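Local coordinates for putative primary metabolism protein HVA1 (Cryptococcus neoformans, PDB 4P5N), which may play a role in primary metabolism and affects the virulence of this fungus in mammals, at residues A[18-23]-A[71-76]. Numbering follows the deposited sequence.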
ATOM      1  N   THR A  18      -6.876   5.473 -16.254  1.00 12.14           N
ATOM      2  CA  THR A  18      -5.513   4.974 -16.226  1.00 12.29           C
ATOM      3  C   THR A  18      -4.599   6.034 -15.641  1.00  9.40           C
ATOM      4  O   THR A  18      -4.543   7.147 -16.160  1.00 11.44           O
ATOM      5  CB  THR A  18      -4.989   4.639 -17.632  1.00 12.95           C
ATOM      6  OG1 THR A  18      -5.889   3.736 -18.283  1.00 17.12           O
ATOM      7  CG2 THR A  18      -3.622   3.982 -17.538  1.00 15.39           C
ATOM      8  N   VAL A  19      -3.888   5.674 -14.568  1.00  9.57           N
ATOM      9  CA  VAL A  19      -2.875   6.555 -13.967  1.00  9.24           C
ATOM     10  C   VAL A  19      -1.475   5.962 -14.138  1.00  8.24           C
ATOM     11  O   VAL A  19      -1.325   4.757 -14.348  1.00  9.08           O
ATOM     12  CB  VAL A  19      -3.168   6.885 -12.484  1.00  8.92           C
ATOM     13  CG1 VAL A  19      -4.414   7.750 -12.388  1.00 10.89           C
ATOM     14  CG2 VAL A  19      -3.275   5.618 -11.625  1.00  9.34           C
ATOM     15  N   TYR A  20      -0.459   6.812 -14.008  1.00  8.37           N
ATOM     16  CA  TYR A  20       0.921   6.457 -14.305  1.00  7.37           C
ATOM     17  C   TYR A  20       1.862   7.173 -13.341  1.00  7.65           C
ATOM     18  O   TYR A  20       1.716   8.366 -13.097  1.00  9.27           O
ATOM     19  CB  TYR A  20       1.244   6.904 -15.743  1.00  8.55           C
ATOM     20  CG  TYR A  20       2.702   6.826 -16.131  1.00  8.63           C
ATOM     21  CD1 TYR A  20       3.588   7.889 -15.855  1.00 10.20           C
ATOM     22  CD2 TYR A  20       3.199   5.710 -16.804  1.00 10.35           C
ATOM     23  CE1 TYR A  20       4.919   7.824 -16.222  1.00 10.60           C
ATOM     24  CE2 TYR A  20       4.536   5.639 -17.181  1.00 11.61           C
ATOM     25  CZ  TYR A  20       5.393   6.693 -16.888  1.00 11.78           C
ATOM     26  OH  TYR A  20       6.716   6.624 -17.263  1.00 13.51           O
ATOM     27  N   THR A  21       2.828   6.443 -12.815  1.00  8.64           N
ATOM     28  CA  THR A  21       3.938   7.050 -12.121  1.00  8.88           C
ATOM     29  C   THR A  21       5.233   6.312 -12.471  1.00  8.23           C
ATOM     30  O   THR A  21       5.252   5.090 -12.487  1.00  8.96           O
ATOM     31  CB  THR A  21       3.717   7.063 -10.601  1.00 10.80           C
ATOM     32  OG1 THR A  21       4.842   7.690  -9.989  1.00 15.00           O
ATOM     33  CG2 THR A  21       3.511   5.652 -10.022  1.00 11.34           C
ATOM     34  N   PRO A  22       6.315   7.044 -12.771  1.00  9.07           N
ATOM     35  CA  PRO A  22       7.569   6.372 -13.091  1.00  8.86           C
ATOM     36  C   PRO A  22       8.454   6.257 -11.865  1.00  9.88           C
ATOM     37  O   PRO A  22       8.343   7.055 -10.932  1.00 11.90           O
ATOM     38  CB  PRO A  22       8.210   7.324 -14.093  1.00 10.37           C
ATOM     39  CG  PRO A  22       7.795   8.675 -13.581  1.00 10.60           C
ATOM     40  CD  PRO A  22       6.384   8.486 -13.056  1.00  9.72           C
ATOM     41  N   TYR A  23       9.364   5.296 -11.897  1.00  9.21           N
ATOM     42  CA  TYR A  23      10.453   5.269 -10.926  1.00  9.05           C
ATOM     43  C   TYR A  23      11.715   4.831 -11.659  1.00  8.87           C
ATOM     44  O   TYR A  23      11.644   4.442 -12.825  1.00  9.16           O
ATOM     45  CB  TYR A  23      10.107   4.365  -9.728  1.00 11.04           C
ATOM     46  CG  TYR A  23       9.943   2.890 -10.080  1.00 10.25           C
ATOM     47  CD1 TYR A  23      11.038   2.031 -10.064  1.00 10.86           C
ATOM     48  CD2 TYR A  23       8.690   2.365 -10.414  1.00 11.12           C
ATOM     49  CE1 TYR A  23      10.910   0.689 -10.379  1.00 12.72           C
ATOM     50  CE2 TYR A  23       8.549   1.018 -10.726  1.00 13.32           C
ATOM     51  CZ  TYR A  23       9.661   0.191 -10.712  1.00 13.73           C
ATOM     52  OH  TYR A  23       9.530  -1.137 -11.020  1.00 16.36           O
ATOM     53  N   THR A  71       0.280  10.897 -13.079  1.00  8.27           N
ATOM     54  CA  THR A  71      -0.376  11.462 -14.256  1.00  8.03           C
ATOM     55  C   THR A  71      -1.573  10.615 -14.635  1.00  8.45           C
ATOM     56  O   THR A  71      -1.456   9.393 -14.739  1.00  8.92           O
ATOM     57  CB  THR A  71       0.603  11.567 -15.440  1.00  9.44           C
ATOM     58  OG1 THR A  71       1.725  12.350 -15.043  1.00 10.42           O
ATOM     59  CG2 THR A  71      -0.048  12.228 -16.679  1.00 11.30           C
ATOM     60  N   ASP A  72      -2.729  11.261 -14.823  1.00  8.84           N
ATOM     61  CA  ASP A  72      -3.919  10.559 -15.294  1.00  9.02           C
ATOM     62  C   ASP A  72      -3.833  10.553 -16.819  1.00 10.18           C
ATOM     63  O   ASP A  72      -4.069  11.578 -17.470  1.00 10.66           O
ATOM     64  CB  ASP A  72      -5.170  11.285 -14.804  1.00 11.65           C
ATOM     65  CG  ASP A  72      -6.457  10.552 -15.114  1.00 11.88           C
ATOM     66  OD1 ASP A  72      -6.572   9.937 -16.211  1.00 12.27           O
ATOM     67  OD2 ASP A  72      -7.382  10.669 -14.261  1.00 12.16           O
ATOM     68  N   LEU A  73      -3.492   9.398 -17.392  1.00  9.92           N
ATOM     69  CA  LEU A  73      -3.291   9.305 -18.847  1.00 10.83           C
ATOM     70  C   LEU A  73      -4.557   9.550 -19.640  1.00 10.97           C
ATOM     71  O   LEU A  73      -4.489  10.000 -20.784  1.00 14.58           O
ATOM     72  CB  LEU A  73      -2.683   7.944 -19.228  1.00 11.60           C
ATOM     73  CG  LEU A  73      -1.296   7.689 -18.596  1.00 13.60           C
ATOM     74  CD1 LEU A  73      -0.718   6.386 -19.131  1.00 15.94           C
ATOM     75  CD2 LEU A  73      -0.300   8.834 -18.800  1.00 14.12           C
ATOM     76  N   ASP A  74      -5.704   9.298 -19.020  1.00 11.34           N
ATOM     77  CA  ASP A  74      -6.982   9.539 -19.689  1.00 12.49           C
ATOM     78  C   ASP A  74      -7.410  11.004 -19.758  1.00 14.00           C
ATOM     79  O   ASP A  74      -8.410  11.332 -20.391  1.00 16.11           O
ATOM     80  CB  ASP A  74      -8.070   8.672 -19.060  1.00 15.32           C
ATOM     81  CG  ASP A  74      -7.875   7.194 -19.366  1.00 17.24           C
ATOM     82  OD1 ASP A  74      -7.397   6.861 -20.463  1.00 25.46           O
ATOM     83  OD2 ASP A  74      -8.207   6.351 -18.529  1.00 20.38           O
ATOM     84  N   LYS A  75      -6.665  11.883 -19.093  0.50  7.83           N
ATOM     85  CA  LYS A  75      -6.970  13.309 -19.091  0.50 12.68           C
ATOM     86  C   LYS A  75      -5.889  14.104 -19.824  0.50 10.53           C
ATOM     87  O   LYS A  75      -5.873  15.333 -19.782  0.50 10.87           O
ATOM     88  CB  LYS A  75      -7.133  13.818 -17.660  0.50 12.66           C
ATOM     89  CG  LYS A  75      -8.295  13.175 -16.919  0.50 14.87           C
ATOM     90  CD  LYS A  75      -9.625  13.604 -17.519  0.50 17.14           C
ATOM     91  CE  LYS A  75     -10.798  12.922 -16.839  0.50 20.69           C
ATOM     92  NZ  LYS A  75     -11.024  11.559 -17.386  0.50 24.83           N
ATOM     93  N   GLN A  76      -4.976  13.383 -20.470  1.00 16.47           N
ATOM     94  CA  GLN A  76      -3.929  13.954 -21.309  1.00 21.42           C
ATOM     95  C   GLN A  76      -4.503  14.121 -22.707  1.00 32.45           C
ATOM     96  O   GLN A  76      -4.997  13.145 -23.293  1.00 28.30           O
ATOM     97  CB  GLN A  76      -2.748  12.990 -21.401  1.00 25.34           C
ATOM     98  CG  GLN A  76      -1.692  13.074 -20.320  1.00 32.38           C
ATOM     99  CD  GLN A  76      -0.393  12.394 -20.749  1.00 27.99           C
ATOM    100  OE1 GLN A  76      -0.408  11.392 -21.472  1.00 40.74           O
ATOM    101  NE2 GLN A  76       0.731  12.940 -20.309  1.00 39.69           N
TER
HETATM  102  O   HOH W   1       3.668  10.943 -13.752  1.00 16.89           O
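Y20 O is gripped by two donors: T71 N, 2.9 Å away with an N-H...O angle of 171°, and a bridging water 3.3 Å from Y20 O that also pairs with T71 OG1. The return bond from Y20 N to T71 O is just as short but weak and bent, and V19 CA brings a C-H against that same T71 O. These bonds make Y20 and T71 an antiparallel hydrogen-bonded pair; V19 and D72 follow as a non-hydrogen-bonded pair, where V19 CG1 comes to 4.1 Å from D72 CA.

Beyond this short ladder the chain turns into a 3-10 segment, 73-75, yet hydrogen bonding to strand 18-23 continues. L73 N reaches T18 O at 2.8 Å in a short but bent bond. The side chain of D74, crossing that of T18 at about a right angle, brings OD2 to T18 N at 2.8 Å; the N-H points almost straight at it (168°) from above the carboxylate plane. T18 OG1 instead bonds to Q31 on strand 26-36. The branched end of L73, CG with both methyls, packs against Y20 CB at 3.9 Å. CG of Y20 stands anti to the backbone N (chi1 170°), and the end of the side chain leads away from 71-76; the Y20 side chain touches K27 and E29 of strand 26-36.

The two-residue strand 71-72 thus forms an outermost strand of the antiparallel sheet within this chain, beside strand 18-23, whose T21 binds cadmium with H65, consistent with the small, strongly bent sheet of a Tudor domain in the SH3 clan.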